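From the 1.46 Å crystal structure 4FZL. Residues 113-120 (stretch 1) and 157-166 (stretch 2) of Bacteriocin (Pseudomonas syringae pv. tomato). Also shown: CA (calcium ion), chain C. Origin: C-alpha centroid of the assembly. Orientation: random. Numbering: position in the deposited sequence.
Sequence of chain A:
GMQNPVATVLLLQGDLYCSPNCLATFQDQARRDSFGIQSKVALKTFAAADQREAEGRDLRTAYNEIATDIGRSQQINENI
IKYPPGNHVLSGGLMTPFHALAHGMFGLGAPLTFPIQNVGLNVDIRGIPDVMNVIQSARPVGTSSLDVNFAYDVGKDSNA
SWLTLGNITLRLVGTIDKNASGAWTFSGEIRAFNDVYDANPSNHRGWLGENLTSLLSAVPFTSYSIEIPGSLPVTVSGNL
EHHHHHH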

ATOM      1  N   THR A 113      -0.572   5.371  -7.288  1.00 23.94           N
ATOM      2  CA  THR A 113      -0.498   4.067  -7.953  1.00 23.17           C
ATOM      3  C   THR A 113       0.009   3.013  -7.033  1.00 21.60           C
ATOM      4  O   THR A 113       0.998   3.253  -6.346  1.00 23.18           O
ATOM      5  CB  THR A 113       0.345   4.146  -9.220  1.00 23.97           C
ATOM      6  OG1 THR A 113      -0.237   5.136 -10.076  1.00 28.54           O
ATOM      7  CG2 THR A 113       0.457   2.788  -9.902  1.00 29.69           C
ATOM      8  N   PHE A 114      -0.662   1.865  -6.976  1.00 21.91           N
ATOM      9  CA  PHE A 114      -0.257   0.708  -6.219  1.00 20.91           C
ATOM     10  C   PHE A 114      -0.172  -0.447  -7.214  1.00 23.85           C
ATOM     11  O   PHE A 114      -1.135  -1.093  -7.464  1.00 20.60           O
ATOM     12  CB  PHE A 114      -1.231   0.361  -5.088  1.00 26.29           C
ATOM     13  CG  PHE A 114      -0.653  -0.511  -3.988  1.00 21.12           C
ATOM     14  CD1 PHE A 114       0.525  -1.196  -4.087  1.00 20.19           C
ATOM     15  CD2 PHE A 114      -1.337  -0.679  -2.831  1.00 19.39           C
ATOM     16  CE1 PHE A 114       1.017  -1.953  -3.064  1.00 19.61           C
ATOM     17  CE2 PHE A 114      -0.897  -1.489  -1.816  1.00 20.04           C
ATOM     18  CZ  PHE A 114       0.302  -2.137  -1.943  1.00 20.38           C
ATOM     19  N   PRO A 115       0.980  -0.607  -7.875  1.00 21.13           N
ATOM     20  CA  PRO A 115       1.046  -1.648  -8.931  1.00 22.35           C
ATOM     21  C   PRO A 115       0.538  -3.010  -8.422  1.00 19.92           C
ATOM     22  O   PRO A 115       0.916  -3.420  -7.303  1.00 21.35           O
ATOM     23  CB  PRO A 115       2.524  -1.675  -9.314  1.00 25.65           C
ATOM     24  CG  PRO A 115       2.967  -0.250  -8.965  1.00 25.49           C
ATOM     25  CD  PRO A 115       2.257   0.115  -7.710  1.00 24.88           C
ATOM     26  N   ILE A 116      -0.253  -3.708  -9.229  1.00 23.80           N
ATOM     27  CA  ILE A 116      -0.874  -4.929  -8.678  1.00 20.12           C
ATOM     28  C   ILE A 116       0.158  -5.937  -8.133  1.00 18.88           C
ATOM     29  O   ILE A 116      -0.114  -6.652  -7.170  1.00 23.46           O
ATOM     30  CB  ILE A 116      -1.870  -5.528  -9.742  1.00 20.54           C
ATOM     31  CG1 ILE A 116      -2.861  -6.498  -9.108  1.00 19.51           C
ATOM     32  CG2 ILE A 116      -1.107  -6.225 -10.895  1.00 21.65           C
ATOM     33  CD1 ILE A 116      -4.044  -6.895  -9.991  1.00 22.68           C
ATOM     34  N   GLN A 117       1.290  -6.015  -8.827  1.00 19.80           N
ATOM     35  CA  GLN A 117       2.305  -6.936  -8.408  1.00 22.26           C
ATOM     36  C   GLN A 117       2.982  -6.602  -7.035  1.00 23.58           C
ATOM     37  O   GLN A 117       3.564  -7.438  -6.401  1.00 25.64           O
ATOM     38  CB  GLN A 117       3.321  -7.110  -9.541  1.00 30.62           C
ATOM     39  CG  GLN A 117       4.191  -5.907  -9.739  1.00 37.39           C
ATOM     40  CD  GLN A 117       3.683  -4.902 -10.771  1.00 41.38           C
ATOM     41  OE1 GLN A 117       2.501  -4.862 -11.084  1.00 30.94           O
ATOM     42  NE2 GLN A 117       4.601  -4.094 -11.309  1.00 47.87           N
ATOM     43  N   ASN A 118       2.797  -5.350  -6.574  1.00 22.76           N
ATOM     44  CA  ASN A 118       3.299  -4.911  -5.294  1.00 21.62           C
ATOM     45  C   ASN A 118       2.369  -5.186  -4.118  1.00 20.37           C
ATOM     46  O   ASN A 118       2.827  -5.115  -2.965  1.00 21.97           O
ATOM     47  CB  ASN A 118       3.636  -3.434  -5.271  1.00 19.58           C
ATOM     48  CG  ASN A 118       4.771  -3.044  -6.220  1.00 23.88           C
ATOM     49  OD1 ASN A 118       5.321  -3.893  -6.909  1.00 27.01           O
ATOM     50  ND2 ASN A 118       5.041  -1.721  -6.330  1.00 22.76           N
ATOM     51  N   VAL A 119       1.143  -5.591  -4.386  1.00 20.71           N
ATOM     52  CA  VAL A 119       0.175  -5.725  -3.323  1.00 21.55           C
ATOM     53  C   VAL A 119       0.435  -6.976  -2.478  1.00 22.43           C
ATOM     54  O   VAL A 119       0.222  -6.971  -1.277  1.00 23.07           O
ATOM     55  CB  VAL A 119      -1.230  -5.746  -3.932  1.00 20.50           C
ATOM     56  CG1 VAL A 119      -2.304  -6.066  -2.849  1.00 21.77           C
ATOM     57  CG2 VAL A 119      -1.507  -4.400  -4.648  1.00 21.69           C
ATOM     58  N   GLY A 120       0.916  -8.032  -3.121  1.00 23.43           N
ATOM     59  CA  GLY A 120       1.142  -9.313  -2.406  1.00 24.57           C
ATOM     60  C   GLY A 120       0.017 -10.322  -2.477  1.00 22.71           C
ATOM     61  O   GLY A 120      -0.140 -11.160  -1.563  1.00 27.92           O
ATOM     62  N   ASP A 157      -4.122 -12.270   2.370  1.00 35.86           N
ATOM     63  CA  ASP A 157      -2.697 -12.413   1.904  1.00 34.27           C
ATOM     64  C   ASP A 157      -1.690 -11.524   2.512  1.00 30.48           C
ATOM     65  O   ASP A 157      -0.547 -11.966   2.725  1.00 48.17           O
ATOM     66  CB  ASP A 157      -2.635 -12.218   0.377  1.00 30.09           C
ATOM     67  CG  ASP A 157      -3.464 -13.228  -0.304  1.00 39.68           C
ATOM     68  OD1 ASP A 157      -4.072 -12.885  -1.353  1.00 32.10           O
ATOM     69  OD2 ASP A 157      -3.516 -14.345   0.324  1.00 45.65           O
ATOM     70  N   SER A 158      -2.064 -10.273   2.830  1.00 39.29           N
ATOM     71  CA  SER A 158      -1.116  -9.300   3.363  1.00 36.92           C
ATOM     72  C   SER A 158      -1.851  -8.411   4.379  1.00 45.18           C
ATOM     73  O   SER A 158      -2.506  -7.459   3.978  1.00 37.79           O
ATOM     74  CB  SER A 158      -0.523  -8.453   2.207  1.00 39.06           C
ATOM     75  OG  SER A 158       0.290  -7.356   2.640  1.00 49.26           O
ATOM     76  N   ASN A 159      -1.794  -8.734   5.691  1.00 33.85           N
ATOM     77  CA  ASN A 159      -2.267  -7.752   6.652  1.00 35.10           C
ATOM     78  C   ASN A 159      -1.733  -6.367   6.301  1.00 27.32           C
ATOM     79  O   ASN A 159      -2.486  -5.338   6.322  1.00 32.75           O
ATOM     80  CB  ASN A 159      -1.914  -7.995   8.105  1.00 44.33           C
ATOM     81  CG  ASN A 159      -2.261  -6.774   8.928  1.00 57.44           C
ATOM     82  OD1 ASN A 159      -1.398  -5.872   9.170  1.00 42.80           O
ATOM     83  ND2 ASN A 159      -3.575  -6.631   9.196  1.00 47.56           N
ATOM     84  N   ALA A 160      -0.462  -6.284   5.939  1.00 29.36           N
ATOM     85  CA  ALA A 160      -0.012  -4.923   5.538  1.00 27.93           C
ATOM     86  C   ALA A 160      -0.721  -4.136   4.489  1.00 34.52           C
ATOM     87  O   ALA A 160      -1.139  -3.042   4.775  1.00 38.23           O
ATOM     88  CB  ALA A 160       1.447  -4.915   5.245  1.00 33.07           C
ATOM     89  N   SER A 161      -0.812  -4.685   3.261  1.00 33.27           N
ATOM     90  CA  SER A 161      -1.561  -4.095   2.138  1.00 25.05           C
ATOM     91  C   SER A 161      -3.007  -3.798   2.561  1.00 20.75           C
ATOM     92  O   SER A 161      -3.691  -2.881   2.058  1.00 20.81           O
ATOM     93  CB  SER A 161      -1.527  -4.985   0.879  1.00 21.62           C
ATOM     94  OG  SER A 161      -0.159  -4.946   0.391  1.00 29.31           O
ATOM     95  N   TRP A 162      -3.512  -4.683   3.409  1.00 22.98           N
ATOM     96  CA  TRP A 162      -4.827  -4.465   3.964  1.00 19.97           C
ATOM     97  C   TRP A 162      -4.933  -3.116   4.676  1.00 17.91           C
ATOM     98  O   TRP A 162      -5.984  -2.500   4.668  1.00 20.95           O
ATOM     99  CB  TRP A 162      -5.220  -5.627   4.890  1.00 27.77           C
ATOM    100  CG  TRP A 162      -6.572  -5.474   5.484  1.00 28.56           C
ATOM    101  CD1 TRP A 162      -7.808  -5.737   4.910  1.00 26.38           C
ATOM    102  CD2 TRP A 162      -6.846  -4.977   6.828  1.00 28.68           C
ATOM    103  NE1 TRP A 162      -8.839  -5.382   5.802  1.00 27.69           N
ATOM    104  CE2 TRP A 162      -8.302  -4.942   6.981  1.00 31.31           C
ATOM    105  CE3 TRP A 162      -6.041  -4.552   7.880  1.00 30.93           C
ATOM    106  CZ2 TRP A 162      -8.907  -4.477   8.147  1.00 30.92           C
ATOM    107  CZ3 TRP A 162      -6.655  -4.123   9.047  1.00 38.96           C
ATOM    108  CH2 TRP A 162      -8.052  -4.097   9.187  1.00 34.08           C
ATOM    109  N   LEU A 163      -3.917  -2.698   5.373  1.00 23.65           N
ATOM    110  CA  LEU A 163      -3.961  -1.423   6.085  1.00 24.47           C
ATOM    111  C   LEU A 163      -4.210  -0.282   5.140  1.00 25.93           C
ATOM    112  O   LEU A 163      -4.884   0.712   5.492  1.00 33.31           O
ATOM    113  CB  LEU A 163      -2.646  -1.199   6.822  1.00 23.33           C
ATOM    114  CG  LEU A 163      -2.386  -2.038   8.058  1.00 21.42           C
ATOM    115  CD1 LEU A 163      -0.988  -1.950   8.643  1.00 22.93           C
ATOM    116  CD2 LEU A 163      -3.504  -1.842   9.109  1.00 28.88           C
ATOM    117  N   THR A 164      -3.726  -0.434   3.908  1.00 20.38           N
ATOM    118  CA  THR A 164      -3.845   0.601   2.901  1.00 23.11           C
ATOM    119  C   THR A 164      -5.152   0.453   2.099  1.00 20.87           C
ATOM    120  O   THR A 164      -5.823   1.453   1.842  1.00 25.46           O
ATOM    121  CB  THR A 164      -2.657   0.506   1.927  1.00 25.24           C
ATOM    122  OG1 THR A 164      -1.423   0.714   2.663  1.00 28.88           O
ATOM    123  CG2 THR A 164      -2.832   1.482   0.795  1.00 22.09           C
ATOM    124  N   LEU A 165      -5.500  -0.776   1.714  1.00 17.93           N
ATOM    125  CA  LEU A 165      -6.605  -1.066   0.765  1.00 18.32           C
ATOM    126  C   LEU A 165      -7.913  -1.596   1.377  1.00 21.19           C
ATOM    127  O   LEU A 165      -8.994  -1.478   0.789  1.00 22.53           O
ATOM    128  CB  LEU A 165      -6.129  -2.146  -0.211  1.00 21.05           C
ATOM    129  CG  LEU A 165      -4.995  -1.669  -1.151  1.00 18.69           C
ATOM    130  CD1 LEU A 165      -4.520  -2.837  -2.007  1.00 20.36           C
ATOM    131  CD2 LEU A 165      -5.424  -0.448  -1.992  1.00 21.57           C
ATOM    132  N   GLY A 166      -7.807  -2.292   2.523  1.00 21.00           N
ATOM    133  CA  GLY A 166      -8.968  -2.951   3.060  1.00 22.71           C
ATOM    134  C   GLY A 166      -9.462  -4.056   2.101  1.00 21.13           C
ATOM    135  O   GLY A 166      -8.686  -4.948   1.688  1.00 27.30           O
TER
HETATM  136 CA    CA C 301     -10.846  -0.674  -0.150  1.00 24.96          CA
HETATM  137  O   HOH W   1     -11.901  -1.274   2.015  1.00 31.81           O
HETATM  138  O   HOH W   2     -10.210   0.843   1.011  1.00 35.35           O

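The short, weakly bonded helical turn of stretch 1 packs beside the 159-165 helix and the residues leading into it, with contacts from D157 to L165. The CA atoms of V119 and S161 lie 6.0 Å apart and those of G120 and S158 6.2 Å apart, and together the stretches bury 279 Å².

S161 supplies the one hydrogen bond between them. Its CA-to-CB bond points toward stretch 1, and chi1 of -69° (m) places OG 2.7 Å from V119 O, to which it donates. The backbone of the same residue is used differently: S161 N donates to S158 OG at 3.0 Å, with an N-H...acceptor angle of 170°. This nearly linear bond caps the helix, satisfying an amide that has no preceding turn to serve it, and S158 chi1 of 172° (t) holds OG in place for it. S158 CB also approaches V119 O, at 3.9 Å.

Beside this polar site lies an apolar cluster of F114, V119 and L165. L165 adopts the m,t rotamer (-67°, 176°), which brings CD1 against both F114 and V119: CD1 is 3.9 Å from F114 CE2 and 4.0 Å from V119 CG1, both van der Waals distances. F114, with chi1 of -160° (t), extends its ring toward the helix, where its CZ lies 3.7 Å from S161 OG; T164 CG2 is more loosely placed, 4.4 Å from F114 CE2. The ring meets these neighbours obliquely. V119, with chi1 of 173° (t), also brings CG1 to 4.0 Å from S161 CB, so its side chain packs beside the serine that binds its carbonyl.

G120 O sits 3.3 Å from D157 CB. G120 has phi/psi of 94/21, where a CB would jam against the preceding carbonyl O; an ideal CB would also lie 3.7 Å from S158 CB.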